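Local coordinates for stage II sporulation E family protein (Thermanaerovibrio acidaminovorans, PDB 3RNR) that is of unknown function but, as a member of the PP2C family of protein phosphatases, probably removes phosphate from phosphorylated proteins, at residues T85-Y97 against R103-S115. Residues are numbered along the deposited sequence; the frame is centred on the assembly and turned at random. Where two conformers were deposited one is given.
Sequences TLEWASVGDCRVY and RLSRLSLDHNVSS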
loop_
_atom_site.group_PDB
_atom_site.type_symbol
_atom_site.label_atom_id
_atom_site.label_comp_id
_atom_site.label_asym_id
_atom_site.label_seq_id
_atom_site.Cartn_x
_atom_site.Cartn_y
_atom_site.Cartn_z
ATOM N N THR B 85 13.620 0.855 -14.261
ATOM C CA THR B 85 13.369 2.282 -14.510
ATOM C C THR B 85 12.352 2.880 -13.540
ATOM O O THR B 85 11.406 2.220 -13.129
ATOM C CB THR B 85 12.889 2.554 -15.936
ATOM O OG1 THR B 85 11.723 1.766 -16.196
ATOM C CG2 THR B 85 13.989 2.208 -16.957
ATOM N N LEU B 86 12.582 4.141 -13.188
ATOM C CA LEU B 86 11.800 4.865 -12.218
ATOM C C LEU B 86 10.942 5.949 -12.869
ATOM O O LEU B 86 11.422 6.702 -13.716
ATOM C CB LEU B 86 12.754 5.540 -11.235
ATOM C CG LEU B 86 12.173 6.566 -10.261
ATOM C CD1 LEU B 86 11.251 5.880 -9.261
ATOM C CD2 LEU B 86 13.296 7.289 -9.536
ATOM N N GLU B 87 9.677 6.030 -12.460
ATOM C CA GLU B 87 8.836 7.182 -12.790
ATOM C C GLU B 87 8.240 7.751 -11.504
ATOM O O GLU B 87 8.138 7.046 -10.503
ATOM C CB GLU B 87 7.697 6.792 -13.739
ATOM C CG GLU B 87 8.179 6.314 -15.116
ATOM C CD GLU B 87 7.043 6.269 -16.110
ATOM O OE1 GLU B 87 6.091 5.476 -15.918
ATOM O OE2 GLU B 87 7.080 7.064 -17.053
ATOM N N TRP B 88 7.829 9.015 -11.532
ATOM C CA TRP B 88 7.254 9.625 -10.334
ATOM C C TRP B 88 6.338 10.781 -10.707
ATOM O O TRP B 88 6.382 11.293 -11.838
ATOM C CB TRP B 88 8.352 10.096 -9.363
ATOM C CG TRP B 88 9.336 11.052 -10.001
ATOM C CD1 TRP B 88 10.528 10.731 -10.586
ATOM C CD2 TRP B 88 9.198 12.476 -10.120
ATOM N NE1 TRP B 88 11.135 11.868 -11.076
ATOM C CE2 TRP B 88 10.333 12.949 -10.812
ATOM C CE3 TRP B 88 8.207 13.393 -9.732
ATOM C CZ2 TRP B 88 10.524 14.305 -11.105
ATOM C CZ3 TRP B 88 8.391 14.742 -10.032
ATOM C CH2 TRP B 88 9.541 15.184 -10.713
ATOM N N ALA B 89 5.480 11.172 -9.770
ATOM C CA ALA B 89 4.634 12.342 -9.972
ATOM C C ALA B 89 4.242 12.923 -8.623
ATOM O O ALA B 89 4.176 12.197 -7.621
ATOM C CB ALA B 89 3.406 11.983 -10.794
ATOM N N SER B 90 3.987 14.226 -8.583
ATOM C CA SER B 90 3.570 14.835 -7.323
ATOM C C SER B 90 2.732 16.073 -7.559
ATOM O O SER B 90 2.837 16.723 -8.602
ATOM C CB SER B 90 4.777 15.138 -6.426
ATOM O OG SER B 90 5.545 16.212 -6.920
ATOM N N VAL B 91 1.871 16.377 -6.599
ATOM C CA VAL B 91 1.034 17.560 -6.685
ATOM C C VAL B 91 0.981 18.201 -5.312
ATOM O O VAL B 91 0.625 17.543 -4.318
ATOM C CB VAL B 91 -0.401 17.209 -7.145
ATOM C CG1 VAL B 91 -1.291 18.447 -7.126
ATOM C CG2 VAL B 91 -0.394 16.588 -8.559
ATOM N N GLY B 92 1.254 19.492 -5.249
ATOM C CA GLY B 92 1.339 20.155 -3.960
ATOM C C GLY B 92 2.728 20.174 -3.353
ATOM O O GLY B 92 3.717 20.455 -4.037
ATOM N N ASP B 93 2.780 20.073 -2.032
ATOM C CA ASP B 93 4.039 20.189 -1.295
ATOM C C ASP B 93 4.681 18.862 -0.874
ATOM O O ASP B 93 5.637 18.874 -0.105
ATOM C CB ASP B 93 3.884 21.123 -0.095
ATOM C CG ASP B 93 2.899 20.592 0.908
ATOM O OD1 ASP B 93 2.135 19.691 0.526
ATOM O OD2 ASP B 93 2.891 21.053 2.066
ATOM N N CYS B 94 4.109 17.728 -1.268
ATOM C CA CYS B 94 4.803 16.455 -1.053
ATOM C C CYS B 94 6.023 16.398 -1.963
ATOM O O CYS B 94 6.053 17.063 -2.993
ATOM C CB CYS B 94 3.890 15.274 -1.327
ATOM S SG CYS B 94 2.554 15.114 -0.148
ATOM N N ARG B 95 7.039 15.623 -1.589
ATOM C CA ARG B 95 8.304 15.680 -2.321
ATOM C C ARG B 95 8.793 14.309 -2.760
ATOM O O ARG B 95 8.523 13.303 -2.106
ATOM C CB ARG B 95 9.380 16.389 -1.484
ATOM C CG ARG B 95 8.996 17.822 -1.102
ATOM C CD ARG B 95 10.107 18.572 -0.379
ATOM N NE ARG B 95 10.544 17.974 0.889
ATOM C CZ ARG B 95 9.861 18.021 2.029
ATOM N NH1 ARG B 95 8.659 18.586 2.079
ATOM N NH2 ARG B 95 10.371 17.478 3.122
ATOM N N VAL B 96 9.516 14.285 -3.877
ATOM C CA VAL B 96 10.117 13.059 -4.394
ATOM C C VAL B 96 11.643 13.172 -4.416
ATOM O O VAL B 96 12.183 14.130 -4.966
ATOM C CB VAL B 96 9.640 12.761 -5.824
ATOM C CG1 VAL B 96 10.169 11.381 -6.284
ATOM C CG2 VAL B 96 8.101 12.823 -5.901
ATOM N N TYR B 97 12.323 12.188 -3.828
ATOM C CA TYR B 97 13.787 12.123 -3.803
ATOM C C TYR B 97 14.312 10.844 -4.448
ATOM O O TYR B 97 13.773 9.762 -4.224
ATOM C CB TYR B 97 14.299 12.162 -2.356
ATOM C CG TYR B 97 14.009 13.476 -1.675
ATOM C CD1 TYR B 97 14.943 14.509 -1.693
ATOM C CD2 TYR B 97 12.795 13.695 -1.046
ATOM C CE1 TYR B 97 14.674 15.739 -1.082
ATOM C CE2 TYR B 97 12.513 14.915 -0.435
ATOM C CZ TYR B 97 13.454 15.932 -0.463
ATOM O OH TYR B 97 13.168 17.135 0.146
ATOM N N ARG B 103 23.055 9.078 -1.278
ATOM C CA ARG B 103 22.400 10.361 -1.006
ATOM C C ARG B 103 20.941 10.399 -1.468
ATOM O O ARG B 103 20.537 9.650 -2.351
ATOM C CB ARG B 103 23.148 11.501 -1.706
ATOM C CG ARG B 103 24.510 11.824 -1.119
ATOM C CD ARG B 103 25.113 13.081 -1.750
ATOM N NE ARG B 103 25.677 12.835 -3.078
ATOM C CZ ARG B 103 26.827 13.349 -3.510
ATOM N NH1 ARG B 103 27.264 13.073 -4.732
ATOM N NH2 ARG B 103 27.541 14.140 -2.720
ATOM N N LEU B 104 20.167 11.297 -0.873
ATOM C CA LEU B 104 18.854 11.652 -1.392
ATOM C C LEU B 104 18.997 12.916 -2.235
ATOM O O LEU B 104 19.625 13.888 -1.812
ATOM C CB LEU B 104 17.873 11.902 -0.240
ATOM C CG LEU B 104 17.449 10.689 0.581
ATOM C CD1 LEU B 104 16.640 11.121 1.801
ATOM C CD2 LEU B 104 16.657 9.706 -0.289
ATOM N N SER B 105 18.405 12.907 -3.420
ATOM C CA SER B 105 18.478 14.042 -4.328
ATOM C C SER B 105 17.064 14.424 -4.727
ATOM O O SER B 105 16.304 13.575 -5.163
ATOM C CB SER B 105 19.286 13.679 -5.580
ATOM O OG SER B 105 20.644 13.462 -5.242
ATOM N N ARG B 106 16.726 15.704 -4.602
ATOM C CA ARG B 106 15.366 16.162 -4.862
ATOM C C ARG B 106 15.074 16.072 -6.354
ATOM O O ARG B 106 15.881 16.531 -7.177
ATOM C CB ARG B 106 15.224 17.613 -4.394
ATOM C CG ARG B 106 13.891 18.253 -4.717
ATOM C CD ARG B 106 12.897 18.035 -3.617
ATOM N NE ARG B 106 11.601 18.657 -3.891
ATOM C CZ ARG B 106 11.178 19.802 -3.355
ATOM N NH1 ARG B 106 11.947 20.475 -2.509
ATOM N NH2 ARG B 106 9.974 20.266 -3.660
ATOM N N LEU B 107 14.024 15.329 -6.703
ATOM C CA LEU B 107 13.460 15.309 -8.061
ATOM C C LEU B 107 12.387 16.332 -8.419
ATOM O O LEU B 107 12.347 16.851 -9.537
ATOM C CB LEU B 107 13.015 13.894 -8.465
ATOM C CG LEU B 107 14.082 12.816 -8.256
ATOM C CD1 LEU B 107 13.529 11.442 -8.647
ATOM C CD2 LEU B 107 15.378 13.128 -9.009
ATOM N N SER B 108 11.459 16.549 -7.492
ATOM C CA SER B 108 10.216 17.203 -7.866
ATOM C C SER B 108 10.188 18.676 -7.489
ATOM O O SER B 108 11.047 19.154 -6.746
ATOM C CB SER B 108 9.076 16.510 -7.113
ATOM O OG SER B 108 9.356 16.523 -5.712
ATOM N N LEU B 109 9.152 19.365 -7.956
ATOM C CA LEU B 109 8.962 20.778 -7.670
ATOM C C LEU B 109 7.732 20.905 -6.792
ATOM O O LEU B 109 6.774 20.154 -6.963
ATOM C CB LEU B 109 8.724 21.558 -8.963
ATOM C CG LEU B 109 8.927 23.071 -8.853
ATOM C CD1 LEU B 109 10.408 23.386 -8.746
ATOM C CD2 LEU B 109 8.317 23.785 -10.043
ATOM N N ASP B 110 7.774 21.841 -5.850
ATOM C CA ASP B 110 6.609 22.185 -5.033
ATOM C C ASP B 110 5.627 23.005 -5.858
ATOM O O ASP B 110 6.049 23.817 -6.674
ATOM C CB ASP B 110 7.032 23.088 -3.870
ATOM C CG ASP B 110 7.738 22.338 -2.775
ATOM O OD1 ASP B 110 7.472 21.130 -2.608
ATOM O OD2 ASP B 110 8.548 22.969 -2.073
ATOM N N HIS B 111 4.326 22.840 -5.629
ATOM C CA HIS B 111 3.403 23.812 -6.189
ATOM C C HIS B 111 2.935 24.759 -5.100
ATOM O O HIS B 111 2.014 24.456 -4.350
ATOM C CB HIS B 111 2.210 23.090 -6.804
ATOM C CG HIS B 111 2.615 22.072 -7.828
ATOM N ND1 HIS B 111 2.454 20.722 -7.633
ATOM C CD2 HIS B 111 3.236 22.216 -9.022
ATOM C CE1 HIS B 111 2.934 20.069 -8.682
ATOM N NE2 HIS B 111 3.417 20.951 -9.535
ATOM N N ASN B 112 3.486 25.964 -5.118
ATOM C CA ASN B 112 3.124 26.977 -4.148
ATOM C C ASN B 112 3.384 28.345 -4.737
ATOM O O ASN B 112 3.969 28.449 -5.815
ATOM C CB ASN B 112 3.771 26.765 -2.768
ATOM C CG ASN B 112 5.283 26.796 -2.801
ATOM O OD1 ASN B 112 5.900 27.446 -3.647
ATOM N ND2 ASN B 112 5.893 26.101 -1.847
ATOM N N VAL B 113 2.865 29.381 -4.084
ATOM C CA VAL B 113 2.975 30.736 -4.613
ATOM C C VAL B 113 4.411 31.117 -4.907
ATOM O O VAL B 113 4.705 31.692 -5.946
ATOM C CB VAL B 113 2.316 31.764 -3.660
ATOM C CG1 VAL B 113 2.718 33.197 -4.025
ATOM C CG2 VAL B 113 0.810 31.608 -3.704
ATOM N N SER B 114 5.327 30.798 -4.004
ATOM C CA SER B 114 6.731 31.111 -4.292
ATOM C C SER B 114 7.207 30.461 -5.599
ATOM O O SER B 114 7.827 31.112 -6.444
ATOM C CB SER B 114 7.641 30.652 -3.140
ATOM O OG SER B 114 8.934 31.205 -3.334
ATOM N N SER B 115 6.951 29.168 -5.772
ATOM C CA SER B 115 7.494 28.515 -6.969
ATOM C C SER B 115 6.748 29.021 -8.209
ATOM O O SER B 115 7.321 29.159 -9.279
ATOM C CB SER B 115 7.449 26.978 -6.862
ATOM O OG SER B 115 6.119 26.500 -6.925
HETATM O O HOH W 1 4.767 18.635 -6.020
HETATM O O HOH W 2 7.517 20.688 0.065
HETATM O O HOH W 3 7.672 18.508 -4.659
#
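Gly92 and His111 show how a side chain can do the work of a backbone. Gly92 N donates to His111 ND1 at 2.9 Å, lying almost exactly in the imidazole plane, while His111 N returns a bond to Gly92 O, approaching from above the carbonyl plane. The same edge of the ring faces Ser90 O, 3.3 Å from His111 CE1. Ser108 repeats the device: its OG, tucked between its own backbone N and carbonyl carbon (chi1 55°), accepts from Val96 N at 2.9 Å, and its CB lies 3.5 Å from Trp88 CZ3. Leu107 lays CB over one face of the Trp88 indole, off-centre toward the rim, and shares that face with Val96 CG1; its CD1 reaches Trp88 NE1. The contact spans the two beta sheets of the PP2C-type sandwich, with Trp88 and Val96 in its buried part: strand 85-91 belongs to one sheet, the hairpin of 95-100 and 103-106 to the other. On the hairpin, Tyr97 and Arg106 form a non-hydrogen-bonded antiparallel pair, the arginine's CD 3.8 Å from Tyr97 CZ. Bent at chi2 (90°), Arg106 spreads its guanidinium against Arg95, whose CD sits over its centre. Asp110 OD1 takes Arg106 NH2 in a 2.8 Å salt bridge, which should ease the proximity of two like charges; Arg95 gives NE to Tyr97 OH, in the guanidinium plane, and NH1 to Asp165.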